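Local coordinates for protein PrgZ (Enterococcus faecalis, PDB 4FAJ) that binds pheromone peptide as a membrane-anchored extracellular receptor of the solute-binding protein family 5, probably acting in peptide uptake across the membrane, at residues 345-350 / 387-392; 338-343 / 395-400; 317-322 / 361-366; 334-339 / 522-527. One frame throughout, in Å; residues are numbered along the deposited sequence. Where two conformers were deposited one is given.

Following the chain from its N terminus, strand 311-324 leads through helices 331-334 and 336-345 to helix 348-356. Contact 3 closes the first loop, bringing 361-366 back onto 317-322 of strand 311-324. Contact 1 closes the next, setting 387-392 against the junction before helix 348-356. Contact 2, between helices 336-345 and 391-402, encloses contact 1. Contact 4 spans the longest stretch, joining the start of helix 336-345 to the end of helix 510-524; it encloses contact 1 and starts from the same part of the chain as contact 2, sharing Val-338 and Arg-339 with it. Contact 3 crosses each of the other three. Together they tie the mixed sheet to the helices beside it.

Contact 1 (345-350 / 387-392); sequences AIDRES and VEFNKK
Ser-350 OG, in the conformer given, is held by two hydrogen bonds, one donated to Asp-347 OD2 at 2.8 Å and one accepted from Lys-354 NZ. Asp-347 is the N-cap of helix 348-356, and its OD1 accepts from Ser-350 N (3.3 Å). Both donors meet the carboxylate from above its plane, on the side away from Phe-389; its other side stacks on that ring, planes 5° apart. Asp-347 CB lies over the ring centre, 3.7 Å from the centroid (CH-pi), the carboxylate over the CD2/CE2 side. Phe-389 CG stands anti to its backbone N (chi1 -176°), which lays the ring along residues 345-347, an inverse gamma turn centred on Asp-347, and brings CE1 to 3.3 Å from Ala-345 O. Arg-348 puts its guanidinium under Val-387, whose CG2 lies over one face, 3.8 Å from NE; Ile-346 CB is over the opposite face. Pro-529 O accepts from NE, and NH2 bonds weakly to Asn-343 OD1. A water takes a 2.9 Å bond from Phe-389 N and a weak one from Arg-348 N. The contact packs the loop before helix 391-402 onto the junction of helices 336-345 and 348-356, with Ile-346 on helix 421-437 and Arg-348 on strand 361-362.

Contact 2 (338-343 / 395-400); sequences VRKAIN and EEYWDK
Tyr-397 lays one ring face over Lys-340, whose CB sits above the ring centre, 4.0 Å from the centroid and 10° off the normal, in a CH-pi contact. From there the lysine chain runs on extended and obliquely across the ring, bringing CD to 3.6 Å from Tyr-397 CE1, so the aliphatic part of the side chain does the touching. Next to this pair, Ala-341 is the point of closest backbone approach: its CB rests against Tyr-397 CB at 3.9 Å and against Trp-398 CB at 4.1 Å. The small methyl is consistent with the axes coming to 7.8 Å, nearly antiparallel at 161°. Trp-398 CG lies anti to its backbone N (chi1 180°), and the indole runs alongside Val-338, with CZ3 4.1 Å from Val-338 CG2. Trp-398 NE1 is satisfied by Glu-439 O, past the end of helix 421-437. No hydrogen bond crosses between the segments. Helix 336-345 meets helix 391-402 through Ala-341, helix 331-334 through Val-338 and Leu-322 of strand 311-324 through Ile-342.

Contact 3 (317-322 / 361-366); sequences ANTMFL and VASVGV
Thr-319, on strand 311-324 of the mixed sheet in the periplasmic-binding-protein fold of the family 5 (OppA-like) solute-binding proteins, hydrogen-bonds through OG1 to Val-366 O at 3.0 Å, tying the sheet to the loop after strand 361-362. The hydroxyl stands above the carbonyl plane, 32° out of it. A water donates to the same OG1 (2.7 Å) and also hydrogen-bonds to Ser-363 OG, so the loop is gripped both directly and through solvent. Thr-319 OG1 sits beside the backbone N (chi1 -62°), which places CG2 next to Ser-363 OG at 3.7 Å and over one face of the Phe-321 ring. Pro-368 packs on Thr-319, and Trp-469 packs on Phe-321. Backbone bonds from Asn-318 to Val-533 and from Thr-319 to Trp-469 fix the strand between its neighbours. Asn-318 and Met-320 point their CB atoms away from the loop and meet the bound peptide, Asn-318 ND2 by a hydrogen bond. The edge of the Phe-321 ring meets Val-366 CG1, 4.0 Å from CE1.

Contact 4 (334-339 / 522-527); sequences QNKNVR and INDMGV
A Schellman motif ends helix 510-524 here, and Arg-339 of helix 336-345 hydrogen-bonds to carbonyls at that end. Met-525, with positive phi, is the C-prime residue; Gly-526 N returns to Leu-521 O and Met-525 N, weakly, to Ile-522 O. This turn presents Asp-524 O and Met-525 O together at the edge of the Arg-339 guanidinium, in its plane. The stronger bond runs from Arg-339 NH2 to Asp-524 O, 2.9 Å and nearly straight at 166°, arriving almost along the C=O axis. NE adds weak bonds to Met-525 O (2.9 Å) and Asp-524 O (3.4 Å). A bend at chi3 (-58°) turns the group to this position, with Lys-336 CA over one face. NH1 bonds to Leu-333 O, so one guanidinium links the C-terminal ends of two helices, where its charge would probably be favoured. Toward the surface, Lys-336 NZ forms a salt bridge with Asp-524 OD1, its hydrogen bond weak at 3.4 Å; a water gives OD1 a tighter 2.6 Å bond and accepts from NZ. Asp-524 OD2 is held by Tyr-494 OH and Asn-496 ND2. Asn-335, the N-cap of helix 336-345, accepts from Val-338 N on a lone pair of OD1 (3.2 Å). Helix 336-345 begins between helix 391-402, met by Asn-337 and Val-338, and the end of helix 510-524, with Arg-339 touching Met-324 of strand 311-324.

Contact 1 (345-350 / 387-392)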
loop_
_atom_site.group_PDB
_atom_site.type_symbol
_atom_site.label_atom_id
_atom_site.label_comp_id
_atom_site.label_asym_id
_atom_site.label_seq_id
_atom_site.Cartn_x
_atom_site.Cartn_y
_atom_site.Cartn_z
ATOM N N ALA A 345 -9.351 -9.179 -22.667
ATOM C CA ALA A 345 -10.719 -9.567 -22.356
ATOM C C ALA A 345 -11.399 -8.683 -21.304
ATOM O O ALA A 345 -12.626 -8.731 -21.175
ATOM C CB ALA A 345 -10.769 -11.026 -21.913
ATOM N N ILE A 346 -10.633 -7.897 -20.546
ATOM C CA ILE A 346 -11.225 -7.101 -19.455
ATOM C C ILE A 346 -11.822 -5.778 -19.948
ATOM O O ILE A 346 -11.101 -4.886 -20.411
ATOM C CB ILE A 346 -10.226 -6.803 -18.306
ATOM C CG1 ILE A 346 -9.570 -8.087 -17.782
ATOM C CG2 ILE A 346 -10.943 -6.092 -17.158
ATOM C CD1 ILE A 346 -10.507 -9.197 -17.556
ATOM N N ASP A 347 -13.148 -5.673 -19.863
ATOM C CA ASP A 347 -13.857 -4.447 -20.195
ATOM C C ASP A 347 -13.818 -3.528 -18.978
ATOM O O ASP A 347 -14.736 -3.517 -18.150
ATOM C CB ASP A 347 -15.287 -4.747 -20.628
ATOM C CG ASP A 347 -16.027 -3.519 -21.143
ATOM O OD1 ASP A 347 -15.525 -2.385 -21.022
ATOM O OD2 ASP A 347 -17.146 -3.703 -21.665
ATOM N N ARG A 348 -12.745 -2.748 -18.897
ATOM C CA ARG A 348 -12.491 -1.886 -17.735
ATOM C C ARG A 348 -13.538 -0.784 -17.587
ATOM O O ARG A 348 -13.940 -0.468 -16.468
ATOM C CB ARG A 348 -11.094 -1.270 -17.836
ATOM C CG ARG A 348 -9.978 -2.293 -17.788
ATOM C CD ARG A 348 -8.618 -1.687 -18.145
ATOM N NE ARG A 348 -7.561 -2.689 -18.064
ATOM C CZ ARG A 348 -7.344 -3.649 -18.961
ATOM N NH1 ARG A 348 -8.100 -3.760 -20.054
ATOM N NH2 ARG A 348 -6.350 -4.508 -18.769
ATOM N N GLU A 349 -13.977 -0.199 -18.704
ATOM C CA GLU A 349 -14.955 0.885 -18.640
ATOM C C GLU A 349 -16.285 0.413 -18.069
ATOM O O GLU A 349 -16.894 1.115 -17.266
ATOM C CB GLU A 349 -15.167 1.565 -20.006
ATOM C CG GLU A 349 -13.915 2.255 -20.576
ATOM C CD GLU A 349 -13.350 3.378 -19.695
ATOM O OE1 GLU A 349 -14.021 3.824 -18.736
ATOM O OE2 GLU A 349 -12.218 3.823 -19.975
ATOM N N SER A 350 -16.738 -0.773 -18.469
ATOM C CA SER A 350 -17.965 -1.342 -17.905
ATOM C C SER A 350 -17.841 -1.605 -16.408
ATOM O O SER A 350 -18.767 -1.319 -15.646
ATOM C CB SER A 350 -18.356 -2.629 -18.629
ATOM O OG SER A 350 -18.795 -2.337 -19.939
ATOM N N VAL A 387 -3.110 -0.216 -22.105
ATOM C CA VAL A 387 -3.998 -1.366 -22.078
ATOM C C VAL A 387 -5.394 -0.904 -22.446
ATOM O O VAL A 387 -5.784 0.221 -22.118
ATOM C CB VAL A 387 -4.019 -2.073 -20.694
ATOM C CG1 VAL A 387 -2.651 -2.675 -20.379
ATOM C CG2 VAL A 387 -4.451 -1.124 -19.578
ATOM N N GLU A 388 -6.132 -1.759 -23.145
ATOM C CA GLU A 388 -7.514 -1.454 -23.506
ATOM C C GLU A 388 -8.251 -2.710 -23.946
ATOM O O GLU A 388 -7.706 -3.517 -24.713
ATOM C CB GLU A 388 -7.570 -0.431 -24.642
ATOM C CG GLU A 388 -8.976 0.119 -24.899
ATOM C CD GLU A 388 -8.999 1.214 -25.949
ATOM O OE1 GLU A 388 -8.317 1.062 -26.984
ATOM O OE2 GLU A 388 -9.699 2.235 -25.733
ATOM N N PHE A 389 -9.485 -2.843 -23.461
ATOM C CA PHE A 389 -10.432 -3.861 -23.903
ATOM C C PHE A 389 -10.473 -4.015 -25.419
ATOM O O PHE A 389 -10.648 -3.042 -26.147
ATOM C CB PHE A 389 -11.833 -3.497 -23.394
ATOM C CG PHE A 389 -12.897 -4.520 -23.704
ATOM C CD1 PHE A 389 -12.733 -5.850 -23.361
ATOM C CD2 PHE A 389 -14.101 -4.127 -24.295
ATOM C CE1 PHE A 389 -13.738 -6.788 -23.637
ATOM C CE2 PHE A 389 -15.098 -5.049 -24.566
ATOM C CZ PHE A 389 -14.921 -6.380 -24.236
ATOM N N ASN A 390 -10.303 -5.250 -25.882
ATOM C CA ASN A 390 -10.478 -5.597 -27.284
ATOM C C ASN A 390 -10.862 -7.079 -27.357
ATOM O O ASN A 390 -10.003 -7.952 -27.453
ATOM C CB ASN A 390 -9.205 -5.288 -28.086
ATOM C CG ASN A 390 -9.426 -5.345 -29.588
ATOM O OD1 ASN A 390 -10.134 -6.217 -30.096
ATOM N ND2 ASN A 390 -8.803 -4.414 -30.314
ATOM N N LYS A 391 -12.169 -7.331 -27.297
ATOM C CA LYS A 391 -12.747 -8.686 -27.260
ATOM C C LYS A 391 -12.239 -9.582 -28.400
ATOM O O LYS A 391 -11.850 -10.722 -28.168
ATOM C CB LYS A 391 -14.278 -8.581 -27.303
ATOM C CG LYS A 391 -15.032 -9.897 -27.352
ATOM C CD LYS A 391 -15.841 -10.141 -26.104
ATOM C CE LYS A 391 -16.366 -11.578 -26.063
ATOM N NZ LYS A 391 -17.446 -11.792 -27.037
ATOM N N LYS A 392 -12.218 -9.061 -29.624
ATOM C CA LYS A 392 -11.770 -9.874 -30.768
ATOM C C LYS A 392 -10.303 -10.291 -30.627
ATOM O O LYS A 392 -9.970 -11.439 -30.902
ATOM C CB LYS A 392 -12.010 -9.170 -32.109
ATOM C CG LYS A 392 -13.454 -9.295 -32.641
ATOM C CD LYS A 392 -14.414 -8.414 -31.848
ATOM C CE LYS A 392 -15.852 -8.496 -32.277
ATOM N NZ LYS A 392 -16.706 -8.110 -31.111
HETATM O O HOH W 1 -10.608 -1.332 -21.192
#

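Contact 2 (338-343 / 395-400)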
loop_
_atom_site.group_PDB
_atom_site.type_symbol
_atom_site.label_atom_id
_atom_site.label_comp_id
_atom_site.label_asym_id
_atom_site.label_seq_id
_atom_site.Cartn_x
_atom_site.Cartn_y
_atom_site.Cartn_z
ATOM N N VAL A 338 -1.876 -16.589 -23.343
ATOM C CA VAL A 338 -2.943 -16.680 -22.356
ATOM C C VAL A 338 -3.015 -15.360 -21.588
ATOM O O VAL A 338 -4.095 -14.779 -21.455
ATOM C CB VAL A 338 -2.730 -17.862 -21.368
ATOM C CG1 VAL A 338 -3.728 -17.786 -20.210
ATOM C CG2 VAL A 338 -2.838 -19.194 -22.100
ATOM N N ARG A 339 -1.867 -14.874 -21.117
ATOM C CA ARG A 339 -1.828 -13.629 -20.337
ATOM C C ARG A 339 -2.373 -12.444 -21.150
ATOM O O ARG A 339 -3.167 -11.656 -20.654
ATOM C CB ARG A 339 -0.408 -13.343 -19.834
ATOM C CG ARG A 339 0.144 -14.410 -18.877
ATOM C CD ARG A 339 1.342 -13.913 -18.092
ATOM N NE ARG A 339 2.427 -13.473 -18.973
ATOM C CZ ARG A 339 3.387 -14.263 -19.454
ATOM N NH1 ARG A 339 3.424 -15.563 -19.158
ATOM N NH2 ARG A 339 4.313 -13.757 -20.252
ATOM N N LYS A 340 -1.982 -12.357 -22.416
ATOM C CA LYS A 340 -2.471 -11.291 -23.289
ATOM C C LYS A 340 -3.960 -11.426 -23.564
ATOM O O LYS A 340 -4.667 -10.422 -23.628
ATOM C CB LYS A 340 -1.675 -11.264 -24.599
ATOM C CG LYS A 340 -0.241 -10.838 -24.390
ATOM C CD LYS A 340 0.547 -10.862 -25.700
ATOM C CE LYS A 340 1.944 -10.289 -25.506
ATOM N NZ LYS A 340 2.777 -10.471 -26.733
ATOM N N ALA A 341 -4.445 -12.660 -23.712
ATOM C CA ALA A 341 -5.890 -12.889 -23.849
ATOM C C ALA A 341 -6.646 -12.357 -22.631
ATOM O O ALA A 341 -7.674 -11.713 -22.776
ATOM C CB ALA A 341 -6.191 -14.359 -24.054
ATOM N N ILE A 342 -6.122 -12.627 -21.439
ATOM C CA ILE A 342 -6.746 -12.160 -20.196
ATOM C C ILE A 342 -6.810 -10.628 -20.196
ATOM O O ILE A 342 -7.879 -10.040 -19.955
ATOM C CB ILE A 342 -5.997 -12.695 -18.943
ATOM C CG1 ILE A 342 -6.193 -14.215 -18.813
ATOM C CG2 ILE A 342 -6.468 -11.997 -17.663
ATOM C CD1 ILE A 342 -5.283 -14.855 -17.752
ATOM N N ASN A 343 -5.683 -9.989 -20.505
ATOM C CA ASN A 343 -5.626 -8.530 -20.563
ATOM C C ASN A 343 -6.659 -7.937 -21.528
ATOM O O ASN A 343 -7.411 -7.041 -21.157
ATOM C CB ASN A 343 -4.235 -8.044 -20.969
ATOM C CG ASN A 343 -4.188 -6.552 -21.177
ATOM O OD1 ASN A 343 -4.410 -5.780 -20.240
ATOM N ND2 ASN A 343 -3.939 -6.132 -22.409
ATOM N N GLU A 395 -10.064 -13.089 -27.971
ATOM C CA GLU A 395 -10.490 -14.363 -28.558
ATOM C C GLU A 395 -9.385 -14.956 -29.418
ATOM O O GLU A 395 -9.122 -16.154 -29.378
ATOM C CB GLU A 395 -11.755 -14.167 -29.396
ATOM C CG GLU A 395 -12.991 -13.780 -28.574
ATOM C CD GLU A 395 -14.240 -13.571 -29.431
ATOM O OE1 GLU A 395 -14.106 -13.232 -30.628
ATOM O OE2 GLU A 395 -15.353 -13.737 -28.896
ATOM N N GLU A 396 -8.721 -14.107 -30.188
ATOM C CA GLU A 396 -7.662 -14.568 -31.061
ATOM C C GLU A 396 -6.380 -14.980 -30.346
ATOM O O GLU A 396 -5.733 -15.943 -30.759
ATOM C CB GLU A 396 -7.367 -13.513 -32.116
ATOM C CG GLU A 396 -8.559 -13.308 -33.043
ATOM C CD GLU A 396 -8.159 -12.872 -34.419
ATOM O OE1 GLU A 396 -7.003 -12.433 -34.594
ATOM O OE2 GLU A 396 -9.003 -12.976 -35.329
ATOM N N TYR A 397 -5.995 -14.268 -29.289
ATOM C CA TYR A 397 -4.837 -14.680 -28.498
ATOM C C TYR A 397 -5.120 -16.015 -27.790
ATOM O O TYR A 397 -4.226 -16.848 -27.639
ATOM C CB TYR A 397 -4.446 -13.613 -27.471
ATOM C CG TYR A 397 -3.456 -12.593 -28.004
ATOM C CD1 TYR A 397 -2.123 -12.933 -28.210
ATOM C CD2 TYR A 397 -3.850 -11.298 -28.293
ATOM C CE1 TYR A 397 -1.205 -12.007 -28.684
ATOM C CE2 TYR A 397 -2.939 -10.355 -28.769
ATOM C CZ TYR A 397 -1.628 -10.712 -28.964
ATOM O OH TYR A 397 -0.743 -9.769 -29.434
ATOM N N TRP A 398 -6.366 -16.202 -27.375
ATOM C CA TRP A 398 -6.788 -17.447 -26.740
ATOM C C TRP A 398 -6.708 -18.613 -27.732
ATOM O O TRP A 398 -6.185 -19.667 -27.393
ATOM C CB TRP A 398 -8.200 -17.295 -26.171
ATOM C CG TRP A 398 -8.750 -18.520 -25.499
ATOM C CD1 TRP A 398 -9.865 -19.220 -25.865
ATOM C CD2 TRP A 398 -8.219 -19.188 -24.345
ATOM N NE1 TRP A 398 -10.061 -20.277 -25.010
ATOM C CE2 TRP A 398 -9.066 -20.287 -24.072
ATOM C CE3 TRP A 398 -7.114 -18.968 -23.519
ATOM C CZ2 TRP A 398 -8.840 -21.164 -23.002
ATOM C CZ3 TRP A 398 -6.888 -19.844 -22.450
ATOM C CH2 TRP A 398 -7.750 -20.926 -22.206
ATOM N N ASP A 399 -7.208 -18.419 -28.949
ATOM C CA ASP A 399 -7.131 -19.451 -29.989
ATOM C C ASP A 399 -5.679 -19.810 -30.310
ATOM O O ASP A 399 -5.350 -20.977 -30.519
ATOM C CB ASP A 399 -7.872 -19.018 -31.267
ATOM C CG ASP A 399 -9.390 -19.058 -31.115
ATOM O OD1 ASP A 399 -9.901 -19.755 -30.203
ATOM O OD2 ASP A 399 -10.091 -18.395 -31.910
ATOM N N LYS A 400 -4.810 -18.802 -30.329
ATOM C CA LYS A 400 -3.384 -19.021 -30.524
ATOM C C LYS A 400 -2.797 -19.846 -29.364
ATOM O O LYS A 400 -2.044 -20.786 -29.587
ATOM C CB LYS A 400 -2.667 -17.665 -30.664
ATOM C CG LYS A 400 -1.187 -17.739 -30.993
ATOM C CD LYS A 400 -0.565 -16.333 -31.047
ATOM C CE LYS A 400 -0.610 -15.696 -32.422
ATOM N NZ LYS A 400 0.758 -15.646 -33.022
#

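Contact 3 (317-322 / 361-366)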
loop_
_atom_site.group_PDB
_atom_site.type_symbol
_atom_site.label_atom_id
_atom_site.label_comp_id
_atom_site.label_asym_id
_atom_site.label_seq_id
_atom_site.Cartn_x
_atom_site.Cartn_y
_atom_site.Cartn_z
ATOM N N ALA A 317 -3.814 7.065 -5.652
ATOM C CA ALA A 317 -2.672 6.554 -6.439
ATOM C C ALA A 317 -2.549 5.046 -6.217
ATOM O O ALA A 317 -1.566 4.547 -5.652
ATOM C CB ALA A 317 -1.369 7.284 -6.047
ATOM N N ASN A 318 -3.558 4.320 -6.693
ATOM C CA ASN A 318 -3.795 2.942 -6.277
ATOM C C ASN A 318 -4.353 2.180 -7.481
ATOM O O ASN A 318 -5.423 2.504 -7.969
ATOM C CB ASN A 318 -4.761 3.003 -5.079
ATOM C CG ASN A 318 -5.198 1.642 -4.516
ATOM O OD1 ASN A 318 -6.121 1.613 -3.683
ATOM N ND2 ASN A 318 -4.546 0.537 -4.908
ATOM N N THR A 319 -3.591 1.205 -7.979
ATOM C CA THR A 319 -4.019 0.370 -9.091
ATOM C C THR A 319 -4.396 -1.019 -8.552
ATOM O O THR A 319 -3.624 -1.624 -7.802
ATOM C CB THR A 319 -2.894 0.221 -10.132
ATOM O OG1 THR A 319 -2.557 1.516 -10.670
ATOM C CG2 THR A 319 -3.321 -0.726 -11.282
ATOM N N MET A 320 -5.571 -1.511 -8.929
ATOM C CA MET A 320 -5.936 -2.912 -8.664
ATOM C C MET A 320 -5.548 -3.771 -9.882
ATOM O O MET A 320 -5.834 -3.409 -11.032
ATOM C CB MET A 320 -7.434 -3.055 -8.361
ATOM C CG MET A 320 -7.876 -2.476 -7.033
ATOM S SD MET A 320 -7.098 -3.228 -5.577
ATOM C CE MET A 320 -7.541 -4.960 -5.772
ATOM N N PHE A 321 -4.877 -4.896 -9.607
ATOM C CA PHE A 321 -4.348 -5.798 -10.635
ATOM C C PHE A 321 -5.018 -7.167 -10.586
ATOM O O PHE A 321 -5.599 -7.543 -9.565
ATOM C CB PHE A 321 -2.859 -6.077 -10.403
ATOM C CG PHE A 321 -1.982 -4.864 -10.360
ATOM C CD1 PHE A 321 -1.610 -4.214 -11.528
ATOM C CD2 PHE A 321 -1.440 -4.431 -9.158
ATOM C CE1 PHE A 321 -0.762 -3.117 -11.494
ATOM C CE2 PHE A 321 -0.586 -3.323 -9.115
ATOM C CZ PHE A 321 -0.256 -2.666 -10.278
ATOM N N LEU A 322 -4.909 -7.909 -11.696
ATOM C CA LEU A 322 -4.877 -9.368 -11.657
ATOM C C LEU A 322 -3.410 -9.757 -11.673
ATOM O O LEU A 322 -2.714 -9.593 -12.697
ATOM C CB LEU A 322 -5.590 -10.011 -12.855
ATOM C CG LEU A 322 -7.105 -10.095 -12.816
ATOM C CD1 LEU A 322 -7.619 -10.816 -14.040
ATOM C CD2 LEU A 322 -7.590 -10.805 -11.575
ATOM N N VAL A 361 -11.520 4.915 -11.881
ATOM C CA VAL A 361 -11.341 5.042 -13.333
ATOM C C VAL A 361 -10.545 3.869 -13.913
ATOM O O VAL A 361 -9.747 3.247 -13.218
ATOM C CB VAL A 361 -10.671 6.380 -13.706
ATOM C CG1 VAL A 361 -11.511 7.569 -13.201
ATOM C CG2 VAL A 361 -9.261 6.446 -13.151
ATOM N N ALA A 362 -10.789 3.568 -15.184
ATOM C CA ALA A 362 -10.041 2.534 -15.894
ATOM C C ALA A 362 -8.542 2.795 -15.820
ATOM O O ALA A 362 -8.096 3.956 -15.910
ATOM C CB ALA A 362 -10.483 2.461 -17.360
ATOM N N SER A 363 -7.769 1.719 -15.654
ATOM C CA SER A 363 -6.309 1.800 -15.712
ATOM C C SER A 363 -5.873 2.051 -17.151
ATOM O O SER A 363 -6.464 1.498 -18.081
ATOM C CB SER A 363 -5.662 0.488 -15.237
ATOM O OG SER A 363 -5.804 0.268 -13.840
ATOM N N VAL A 364 -4.851 2.887 -17.327
ATOM C CA VAL A 364 -4.203 3.072 -18.635
ATOM C C VAL A 364 -2.836 2.393 -18.678
ATOM O O VAL A 364 -2.203 2.322 -19.719
ATOM C CB VAL A 364 -4.015 4.560 -18.980
ATOM C CG1 VAL A 364 -5.379 5.243 -19.179
ATOM C CG2 VAL A 364 -3.168 5.278 -17.917
ATOM N N GLY A 365 -2.375 1.920 -17.540
ATOM C CA GLY A 365 -1.087 1.245 -17.435
ATOM C C GLY A 365 -0.942 0.728 -16.017
ATOM O O GLY A 365 -1.910 0.733 -15.239
ATOM N N VAL A 366 0.258 0.284 -15.665
ATOM C CA VAL A 366 0.537 -0.156 -14.293
ATOM C C VAL A 366 0.454 1.044 -13.337
ATOM O O VAL A 366 -0.126 0.942 -12.252
ATOM C CB VAL A 366 1.926 -0.825 -14.214
ATOM C CG1 VAL A 366 2.379 -1.053 -12.793
ATOM C CG2 VAL A 366 1.930 -2.151 -15.025
HETATM O O HOH W 2 -4.234 2.302 -12.646
#

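Contact 4 (334-339 / 522-527)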
loop_
_atom_site.group_PDB
_atom_site.type_symbol
_atom_site.label_atom_id
_atom_site.label_comp_id
_atom_site.label_asym_id
_atom_site.label_seq_id
_atom_site.Cartn_x
_atom_site.Cartn_y
_atom_site.Cartn_z
ATOM N N GLN A 334 1.938 -19.388 -17.526
ATOM C CA GLN A 334 3.285 -19.394 -18.096
ATOM C C GLN A 334 3.265 -19.037 -19.599
ATOM O O GLN A 334 4.254 -18.546 -20.138
ATOM C CB GLN A 334 3.911 -20.780 -17.831
ATOM C CG GLN A 334 5.048 -21.246 -18.719
ATOM C CD GLN A 334 5.583 -22.598 -18.247
ATOM O OE1 GLN A 334 6.202 -22.688 -17.183
ATOM N NE2 GLN A 334 5.329 -23.650 -19.020
ATOM N N ASN A 335 2.129 -19.259 -20.258
ATOM C CA ASN A 335 1.989 -18.958 -21.684
ATOM C C ASN A 335 1.651 -17.473 -21.918
ATOM O O ASN A 335 0.621 -16.974 -21.451
ATOM C CB ASN A 335 0.943 -19.900 -22.300
ATOM C CG ASN A 335 0.832 -19.775 -23.809
ATOM O OD1 ASN A 335 0.257 -18.821 -24.309
ATOM N ND2 ASN A 335 1.353 -20.762 -24.540
ATOM N N LYS A 336 2.512 -16.776 -22.655
ATOM C CA LYS A 336 2.339 -15.331 -22.877
ATOM C C LYS A 336 1.020 -14.997 -23.586
ATOM O O LYS A 336 0.388 -14.003 -23.265
ATOM C CB LYS A 336 3.524 -14.746 -23.663
ATOM C CG LYS A 336 3.593 -13.222 -23.614
ATOM C CD LYS A 336 4.814 -12.658 -24.356
ATOM C CE LYS A 336 6.082 -12.811 -23.519
ATOM N NZ LYS A 336 7.271 -12.174 -24.142
ATOM N N ASN A 337 0.603 -15.827 -24.542
ATOM C CA ASN A 337 -0.678 -15.595 -25.233
ATOM C C ASN A 337 -1.913 -15.683 -24.320
ATOM O O ASN A 337 -2.882 -14.943 -24.502
ATOM C CB ASN A 337 -0.831 -16.523 -26.445
ATOM C CG ASN A 337 0.174 -16.213 -27.556
ATOM O OD1 ASN A 337 0.377 -15.056 -27.926
ATOM N ND2 ASN A 337 0.801 -17.249 -28.087
ATOM N N VAL A 338 -1.876 -16.589 -23.343
ATOM C CA VAL A 338 -2.943 -16.680 -22.356
ATOM C C VAL A 338 -3.015 -15.360 -21.588
ATOM O O VAL A 338 -4.095 -14.779 -21.455
ATOM C CB VAL A 338 -2.730 -17.862 -21.368
ATOM C CG1 VAL A 338 -3.728 -17.786 -20.210
ATOM C CG2 VAL A 338 -2.838 -19.194 -22.100
ATOM N N ARG A 339 -1.867 -14.874 -21.117
ATOM C CA ARG A 339 -1.828 -13.629 -20.337
ATOM C C ARG A 339 -2.373 -12.444 -21.150
ATOM O O ARG A 339 -3.167 -11.656 -20.654
ATOM C CB ARG A 339 -0.408 -13.343 -19.834
ATOM C CG ARG A 339 0.144 -14.410 -18.877
ATOM C CD ARG A 339 1.342 -13.913 -18.092
ATOM N NE ARG A 339 2.427 -13.473 -18.973
ATOM C CZ ARG A 339 3.387 -14.263 -19.454
ATOM N NH1 ARG A 339 3.424 -15.563 -19.158
ATOM N NH2 ARG A 339 4.313 -13.757 -20.252
ATOM N N ILE A 522 4.188 -4.518 -19.687
ATOM C CA ILE A 522 2.890 -4.670 -20.360
ATOM C C ILE A 522 3.011 -5.529 -21.625
ATOM O O ILE A 522 2.144 -6.379 -21.898
ATOM C CB ILE A 522 2.250 -3.291 -20.652
ATOM C CG1 ILE A 522 1.746 -2.700 -19.335
ATOM C CG2 ILE A 522 1.112 -3.421 -21.672
ATOM C CD1 ILE A 522 1.512 -1.242 -19.357
ATOM N N ASN A 523 4.109 -5.360 -22.358
ATOM C CA ASN A 523 4.345 -6.159 -23.556
ATOM C C ASN A 523 4.562 -7.639 -23.243
ATOM O O ASN A 523 4.189 -8.495 -24.036
ATOM C CB ASN A 523 5.533 -5.604 -24.343
ATOM C CG ASN A 523 5.232 -4.249 -24.957
ATOM O OD1 ASN A 523 4.082 -3.793 -24.948
ATOM N ND2 ASN A 523 6.245 -3.616 -25.514
ATOM N N ASP A 524 5.168 -7.924 -22.092
ATOM C CA ASP A 524 5.311 -9.303 -21.590
ATOM C C ASP A 524 4.004 -9.789 -20.955
ATOM O O ASP A 524 3.837 -10.983 -20.718
ATOM C CB ASP A 524 6.400 -9.383 -20.507
ATOM C CG ASP A 524 7.824 -9.334 -21.056
ATOM O OD1 ASP A 524 8.027 -9.473 -22.277
ATOM O OD2 ASP A 524 8.763 -9.162 -20.229
ATOM N N MET A 525 3.101 -8.841 -20.692
ATOM C CA MET A 525 1.928 -8.959 -19.804
ATOM C C MET A 525 2.208 -9.734 -18.520
ATOM O O MET A 525 1.592 -10.770 -18.248
ATOM C CB MET A 525 0.694 -9.514 -20.527
ATOM C CG MET A 525 -0.632 -9.279 -19.769
ATOM S SD MET A 525 -0.999 -7.583 -19.267
ATOM C CE MET A 525 -0.894 -6.707 -20.807
ATOM N N GLY A 526 3.130 -9.199 -17.735
ATOM C CA GLY A 526 3.517 -9.790 -16.462
ATOM C C GLY A 526 2.554 -9.516 -15.319
ATOM O O GLY A 526 2.621 -10.182 -14.283
ATOM N N VAL A 527 1.676 -8.533 -15.517
ATOM C CA VAL A 527 0.634 -8.149 -14.561
ATOM C C VAL A 527 -0.465 -7.440 -15.362
ATOM O O VAL A 527 -0.155 -6.768 -16.345
ATOM C CB VAL A 527 1.192 -7.212 -13.470
ATOM C CG1 VAL A 527 1.496 -5.801 -14.033
ATOM C CG2 VAL A 527 0.250 -7.150 -12.284
HETATM O O HOH W 3 7.329 -9.055 -24.760
#